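Local coordinates for protein tyrosine recombinase XerH (Helicobacter pylori, PDB 5JK0) that catalyses site-specific cutting and rejoining of DNA as a tyrosine recombinase and takes part in chromosome segregation, at residues His4-Leu9 against Ser138-Gln143; Leu18-Phe23 against Ser56-Val61. All coordinates share one frame; numbering follows the deposited sequence.

In the fold
From the N terminus, the chain runs through the loop that holds 4-9, then enters helix 12-30, which carries 18-23. Contact 2 closes the first loop, bringing 56-61 on helix 55-68 back against this helix after 32 intervening residues. The chain goes on through further helices, and contact 1 closes a wider loop of 128 residues by returning 138-143, near the end of helix 123-143, to the N-terminal loop. The shorter loop therefore nests within the longer one without crossing it. Helix 12-30 is common ground: the two contact centres lie about 15 Å apart, and side chains from 18-23 touch both segments of contact 1. Together they tie the N terminus into an all-helical domain.

Contact 1. Residues His4-Leu9 against Ser138-Gln143; sequences HPLEEL and SYIDKQ
H4 of the N-terminal loop and Q143 meet through their backbones, and the phenol ring of Y139 lies behind the glutamine. One face of that ring carries CG of Q143, four residues on, 3.7 Å above the plane and displaced toward the rim; the same ring forms an edge-to-face pair with F23 of helix 12-30. The aliphatic part of the glutamine is thus laid over an aromatic surface while its backbone carbonyl does the work across the contact. That carbonyl receives the peptide hydrogen of H4: N of H4 lies 3.1 Å from O of Q143, with an N-H...O angle of 156° and a C=O...N angle of 165°, so the donor comes in nearly head-on to the oxygen. H4 also has a backbone hydrogen bond with Q145, so the attachment continues along the chain past Q143.

The apolar half of the junction is a single methyl pair. CD1 of L6 meets CG2 of I140 at 3.7 Å, the two side chains crossing at about a right angle. With CG of L6 opposite the backbone N (chi1 -178°) and so beside the carbonyl carbon, CD1 is brought near the helix. Both residues of this pair are buried, whereas H4 and Q143 are partly exposed.

W19 of helix 12-30 binds the two halves together: its NE1 is hydrogen-bonded to O of L6, while its indole also packs on I140 and Q143. The arrangement is an N-terminal arm laid against the C-terminal part of the helix that begins at residue 123; the arm is thereby joined to a helix of the SAM-like region of a phage-integrase-family recombinase, which includes the core-binding region.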
loop_
_atom_site.group_PDB
_atom_site.type_symbol
_atom_site.label_atom_id
_atom_site.label_comp_id
_atom_site.label_asym_id
_atom_site.label_seq_id
_atom_site.Cartn_x
_atom_site.Cartn_y
_atom_site.Cartn_z
ATOM N N HIS D 4 14.096 23.073 -29.429
ATOM C CA HIS D 4 15.301 22.735 -30.176
ATOM C C HIS D 4 15.219 21.300 -30.680
ATOM O O HIS D 4 14.473 20.497 -30.131
ATOM C CB HIS D 4 16.546 22.914 -29.302
ATOM C CG HIS D 4 16.620 24.242 -28.616
ATOM N ND1 HIS D 4 17.208 25.348 -29.193
ATOM C CD2 HIS D 4 16.182 24.641 -27.399
ATOM C CE1 HIS D 4 17.128 26.370 -28.361
ATOM N NE2 HIS D 4 16.510 25.969 -27.265
ATOM N N PRO D 5 15.976 20.974 -31.738
ATOM C CA PRO D 5 16.070 19.571 -32.152
ATOM C C PRO D 5 16.690 18.721 -31.046
ATOM O O PRO D 5 17.446 19.247 -30.229
ATOM C CB PRO D 5 16.976 19.625 -33.386
ATOM C CG PRO D 5 16.831 21.016 -33.900
ATOM C CD PRO D 5 16.653 21.876 -32.686
ATOM N N LEU D 6 16.366 17.432 -31.016
ATOM C CA LEU D 6 16.887 16.542 -29.984
ATOM C C LEU D 6 18.408 16.449 -30.044
ATOM O O LEU D 6 19.092 16.603 -29.032
ATOM C CB LEU D 6 16.279 15.145 -30.118
ATOM C CG LEU D 6 16.729 14.137 -29.056
ATOM C CD1 LEU D 6 16.187 14.523 -27.688
ATOM C CD2 LEU D 6 16.306 12.723 -29.425
ATOM N N GLU D 7 18.929 16.202 -31.241
ATOM C CA GLU D 7 20.362 16.018 -31.432
ATOM C C GLU D 7 20.925 17.044 -32.408
ATOM O O GLU D 7 20.719 16.941 -33.616
ATOM C CB GLU D 7 20.649 14.600 -31.925
ATOM C CG GLU D 7 20.122 13.513 -30.999
ATOM C CD GLU D 7 20.275 12.121 -31.581
ATOM O OE1 GLU D 7 21.140 11.363 -31.091
ATOM O OE2 GLU D 7 19.529 11.786 -32.526
ATOM N N GLU D 8 21.635 18.034 -31.876
ATOM C CA GLU D 8 22.208 19.097 -32.696
ATOM C C GLU D 8 23.714 18.936 -32.869
ATOM O O GLU D 8 24.312 19.543 -33.758
ATOM C CB GLU D 8 21.901 20.467 -32.084
ATOM C CG GLU D 8 20.437 20.865 -32.148
ATOM C CD GLU D 8 20.174 22.220 -31.517
ATOM O OE1 GLU D 8 19.745 23.142 -32.242
ATOM O OE2 GLU D 8 20.396 22.362 -30.295
ATOM N N LEU D 9 24.323 18.118 -32.017
ATOM C CA LEU D 9 25.767 17.916 -32.050
ATOM C C LEU D 9 26.125 16.489 -32.453
ATOM O O LEU D 9 25.268 15.606 -32.476
ATOM C CB LEU D 9 26.380 18.241 -30.686
ATOM C CG LEU D 9 26.049 19.615 -30.100
ATOM C CD1 LEU D 9 26.637 19.759 -28.704
ATOM C CD2 LEU D 9 26.548 20.724 -31.014
ATOM N N SER D 138 11.093 14.448 -18.979
ATOM C CA SER D 138 9.758 14.983 -19.220
ATOM C C SER D 138 9.896 16.333 -19.912
ATOM O O SER D 138 9.103 16.686 -20.783
ATOM C CB SER D 138 8.969 15.125 -17.917
ATOM O OG SER D 138 7.708 15.730 -18.147
ATOM N N TYR D 139 10.922 17.076 -19.511
ATOM C CA TYR D 139 11.224 18.375 -20.099
ATOM C C TYR D 139 11.694 18.232 -21.544
ATOM O O TYR D 139 11.297 19.006 -22.414
ATOM C CB TYR D 139 12.284 19.095 -19.259
ATOM C CG TYR D 139 12.735 20.427 -19.819
ATOM C CD1 TYR D 139 12.027 21.593 -19.549
ATOM C CD2 TYR D 139 13.876 20.520 -20.606
ATOM C CE1 TYR D 139 12.441 22.811 -20.056
ATOM C CE2 TYR D 139 14.295 21.732 -21.116
ATOM C CZ TYR D 139 13.576 22.874 -20.838
ATOM O OH TYR D 139 13.998 24.080 -21.347
ATOM N N ILE D 140 12.541 17.237 -21.796
ATOM C CA ILE D 140 13.057 16.995 -23.139
ATOM C C ILE D 140 11.934 16.590 -24.095
ATOM O O ILE D 140 11.900 17.027 -25.246
ATOM C CB ILE D 140 14.151 15.908 -23.135
ATOM C CG1 ILE D 140 15.337 16.346 -22.273
ATOM C CG2 ILE D 140 14.620 15.613 -24.550
ATOM C CD1 ILE D 140 16.447 15.317 -22.183
ATOM N N ASP D 141 11.010 15.767 -23.607
ATOM C CA ASP D 141 9.864 15.336 -24.407
ATOM C C ASP D 141 8.974 16.506 -24.819
ATOM O O ASP D 141 8.279 16.440 -25.832
ATOM C CB ASP D 141 9.024 14.310 -23.641
ATOM C CG ASP D 141 9.701 12.958 -23.534
ATOM O OD1 ASP D 141 10.660 12.705 -24.295
ATOM O OD2 ASP D 141 9.266 12.143 -22.692
ATOM N N LYS D 142 8.998 17.573 -24.027
ATOM C CA LYS D 142 8.105 18.704 -24.244
ATOM C C LYS D 142 8.785 19.882 -24.937
ATOM O O LYS D 142 8.126 20.862 -25.281
ATOM C CB LYS D 142 7.517 19.172 -22.911
ATOM C CG LYS D 142 6.661 18.135 -22.206
ATOM C CD LYS D 142 6.349 18.564 -20.783
ATOM C CE LYS D 142 5.599 17.479 -20.030
ATOM N NZ LYS D 142 5.374 17.858 -18.607
ATOM N N GLN D 143 10.095 19.791 -25.138
ATOM C CA GLN D 143 10.837 20.914 -25.704
ATOM C C GLN D 143 11.685 20.541 -26.918
ATOM O O GLN D 143 12.427 21.376 -27.434
ATOM C CB GLN D 143 11.733 21.548 -24.636
ATOM C CG GLN D 143 10.988 22.056 -23.407
ATOM C CD GLN D 143 9.971 23.138 -23.733
ATOM O OE1 GLN D 143 10.111 23.867 -24.715
ATOM N NE2 GLN D 143 8.939 23.244 -22.905
#

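Contact 2. Residues Leu18-Phe23 against Ser56-Val61; sequences LWIGRF and SQLEKV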
loop_
_atom_site.group_PDB
_atom_site.type_symbol
_atom_site.label_atom_id
_atom_site.label_comp_id
_atom_site.label_asym_id
_atom_site.label_seq_id
_atom_site.Cartn_x
_atom_site.Cartn_y
_atom_site.Cartn_z
ATOM N N LEU D 18 23.744 19.857 -23.038
ATOM C CA LEU D 18 22.973 20.950 -23.611
ATOM C C LEU D 18 21.557 20.977 -23.044
ATOM O O LEU D 18 21.042 22.038 -22.691
ATOM C CB LEU D 18 22.934 20.824 -25.135
ATOM C CG LEU D 18 22.778 22.116 -25.935
ATOM C CD1 LEU D 18 23.934 23.057 -25.643
ATOM C CD2 LEU D 18 22.697 21.811 -27.423
ATOM N N TRP D 19 20.936 19.805 -22.950
ATOM C CA TRP D 19 19.572 19.700 -22.437
ATOM C C TRP D 19 19.503 19.873 -20.922
ATOM O O TRP D 19 18.536 20.428 -20.402
ATOM C CB TRP D 19 18.954 18.357 -22.833
ATOM C CG TRP D 19 18.501 18.310 -24.258
ATOM C CD1 TRP D 19 19.058 17.589 -25.275
ATOM C CD2 TRP D 19 17.401 19.026 -24.829
ATOM N NE1 TRP D 19 18.366 17.807 -26.442
ATOM C CE2 TRP D 19 17.345 18.687 -26.194
ATOM C CE3 TRP D 19 16.455 19.920 -24.317
ATOM C CZ2 TRP D 19 16.382 19.209 -27.054
ATOM C CZ3 TRP D 19 15.498 20.438 -25.173
ATOM C CH2 TRP D 19 15.470 20.080 -26.525
ATOM N N ILE D 20 20.526 19.396 -20.220
ATOM C CA ILE D 20 20.585 19.540 -18.767
ATOM C C ILE D 20 20.676 21.014 -18.381
ATOM O O ILE D 20 19.998 21.467 -17.457
ATOM C CB ILE D 20 21.782 18.773 -18.166
ATOM C CG1 ILE D 20 21.587 17.265 -18.335
ATOM C CG2 ILE D 20 21.948 19.108 -16.691
ATOM C CD1 ILE D 20 22.713 16.439 -17.754
ATOM N N GLY D 21 21.508 21.759 -19.102
ATOM C CA GLY D 21 21.661 23.182 -18.865
ATOM C C GLY D 21 20.370 23.945 -19.094
ATOM O O GLY D 21 20.035 24.856 -18.338
ATOM N N ARG D 22 19.643 23.570 -20.143
ATOM C CA ARG D 22 18.359 24.191 -20.450
ATOM C C ARG D 22 17.330 23.894 -19.364
ATOM O O ARG D 22 16.562 24.771 -18.967
ATOM C CB ARG D 22 17.839 23.708 -21.805
ATOM C CG ARG D 22 18.634 24.214 -22.995
ATOM C CD ARG D 22 18.292 23.429 -24.250
ATOM N NE ARG D 22 19.011 23.919 -25.422
ATOM C CZ ARG D 22 19.195 23.212 -26.533
ATOM N NH1 ARG D 22 18.720 21.976 -26.620
ATOM N NH2 ARG D 22 19.861 23.736 -27.553
ATOM N N PHE D 23 17.321 22.653 -18.890
ATOM C CA PHE D 23 16.382 22.233 -17.856
ATOM C C PHE D 23 16.645 22.943 -16.532
ATOM O O PHE D 23 15.717 23.423 -15.884
ATOM C CB PHE D 23 16.449 20.717 -17.657
ATOM C CG PHE D 23 15.614 20.220 -16.512
ATOM C CD1 PHE D 23 14.232 20.211 -16.599
ATOM C CD2 PHE D 23 16.210 19.752 -15.353
ATOM C CE1 PHE D 23 13.458 19.749 -15.550
ATOM C CE2 PHE D 23 15.442 19.289 -14.298
ATOM C CZ PHE D 23 14.065 19.286 -14.399
ATOM N N SER D 56 31.583 21.134 -15.221
ATOM C CA SER D 56 32.197 21.912 -14.152
ATOM C C SER D 56 31.547 23.284 -14.027
ATOM O O SER D 56 31.378 23.804 -12.925
ATOM C CB SER D 56 33.699 22.060 -14.396
ATOM O OG SER D 56 34.297 22.881 -13.407
ATOM N N GLN D 57 31.181 23.867 -15.165
ATOM C CA GLN D 57 30.547 25.180 -15.180
ATOM C C GLN D 57 29.115 25.119 -14.656
ATOM O O GLN D 57 28.676 26.012 -13.934
ATOM C CB GLN D 57 30.572 25.767 -16.594
ATOM C CG GLN D 57 31.969 26.095 -17.093
ATOM C CD GLN D 57 31.984 26.577 -18.530
ATOM O OE1 GLN D 57 30.938 26.686 -19.171
ATOM N NE2 GLN D 57 33.174 26.866 -19.045
ATOM N N LEU D 58 28.390 24.063 -15.018
ATOM C CA LEU D 58 27.023 23.878 -14.537
ATOM C C LEU D 58 26.993 23.695 -13.024
ATOM O O LEU D 58 26.079 24.168 -12.347
ATOM C CB LEU D 58 26.363 22.678 -15.217
ATOM C CG LEU D 58 25.962 22.849 -16.682
ATOM C CD1 LEU D 58 25.255 21.603 -17.184
ATOM C CD2 LEU D 58 25.078 24.074 -16.853
ATOM N N GLU D 59 27.999 23.002 -12.502
ATOM C CA GLU D 59 28.101 22.765 -11.069
ATOM C C GLU D 59 28.314 24.068 -10.305
ATOM O O GLU D 59 27.679 24.306 -9.278
ATOM C CB GLU D 59 29.240 21.790 -10.774
ATOM C CG GLU D 59 29.460 21.522 -9.298
ATOM C CD GLU D 59 30.599 20.556 -9.052
ATOM O OE1 GLU D 59 31.078 19.940 -10.028
ATOM O OE2 GLU D 59 31.019 20.416 -7.885
ATOM N N LYS D 60 29.203 24.911 -10.819
ATOM C CA LYS D 60 29.538 26.168 -10.160
ATOM C C LYS D 60 28.372 27.154 -10.179
ATOM O O LYS D 60 28.133 27.862 -9.201
ATOM C CB LYS D 60 30.768 26.800 -10.815
ATOM N N VAL D 61 27.650 27.196 -11.295
ATOM C CA VAL D 61 26.534 28.125 -11.456
ATOM C C VAL D 61 25.384 27.808 -10.502
ATOM O O VAL D 61 24.865 28.699 -9.825
ATOM C CB VAL D 61 26.003 28.116 -12.906
ATOM C CG1 VAL D 61 24.676 28.857 -12.997
ATOM C CG2 VAL D 61 27.025 28.732 -13.845
#
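L58 has the largest share of this contact, and it meets G21 and I20 with its two methyl branches. CD2 of L58 lies 4.1 Å from CA of G21, directly against the backbone of helix 12-30, whereas CD1 of L58 reaches CG2 of I20 at 4.2 Å. CB of L58 points at helix 12-30, and with CG anti to the carbonyl carbon (chi1 -73°) the fork ends against it, one side chain spanning two consecutive residues of the partner helix.

G21 contributes only main chain, and its CA stands 6.9 Å from CA of L58, the closest such pair between the segments. The isoleucine offers its short branch: CG2 is anti to the backbone N and turned to the leucine, whose side chain it crosses at a slant. Between the two segments the contacts are apolar, at distances that imply light touching rather than tight interlocking.

Neighbouring helices complete the surroundings. Helix 74-93 supplies L81 against L58 and H84 against I20, while L49 and C53, from the loop ahead of helix 55-68, also cover L58. V61 leans on C45 and E48 of helix 39-48, and F23 reaches L136 of helix 123-143, which places 18-23 between several helices of the all-helical N-terminal domain.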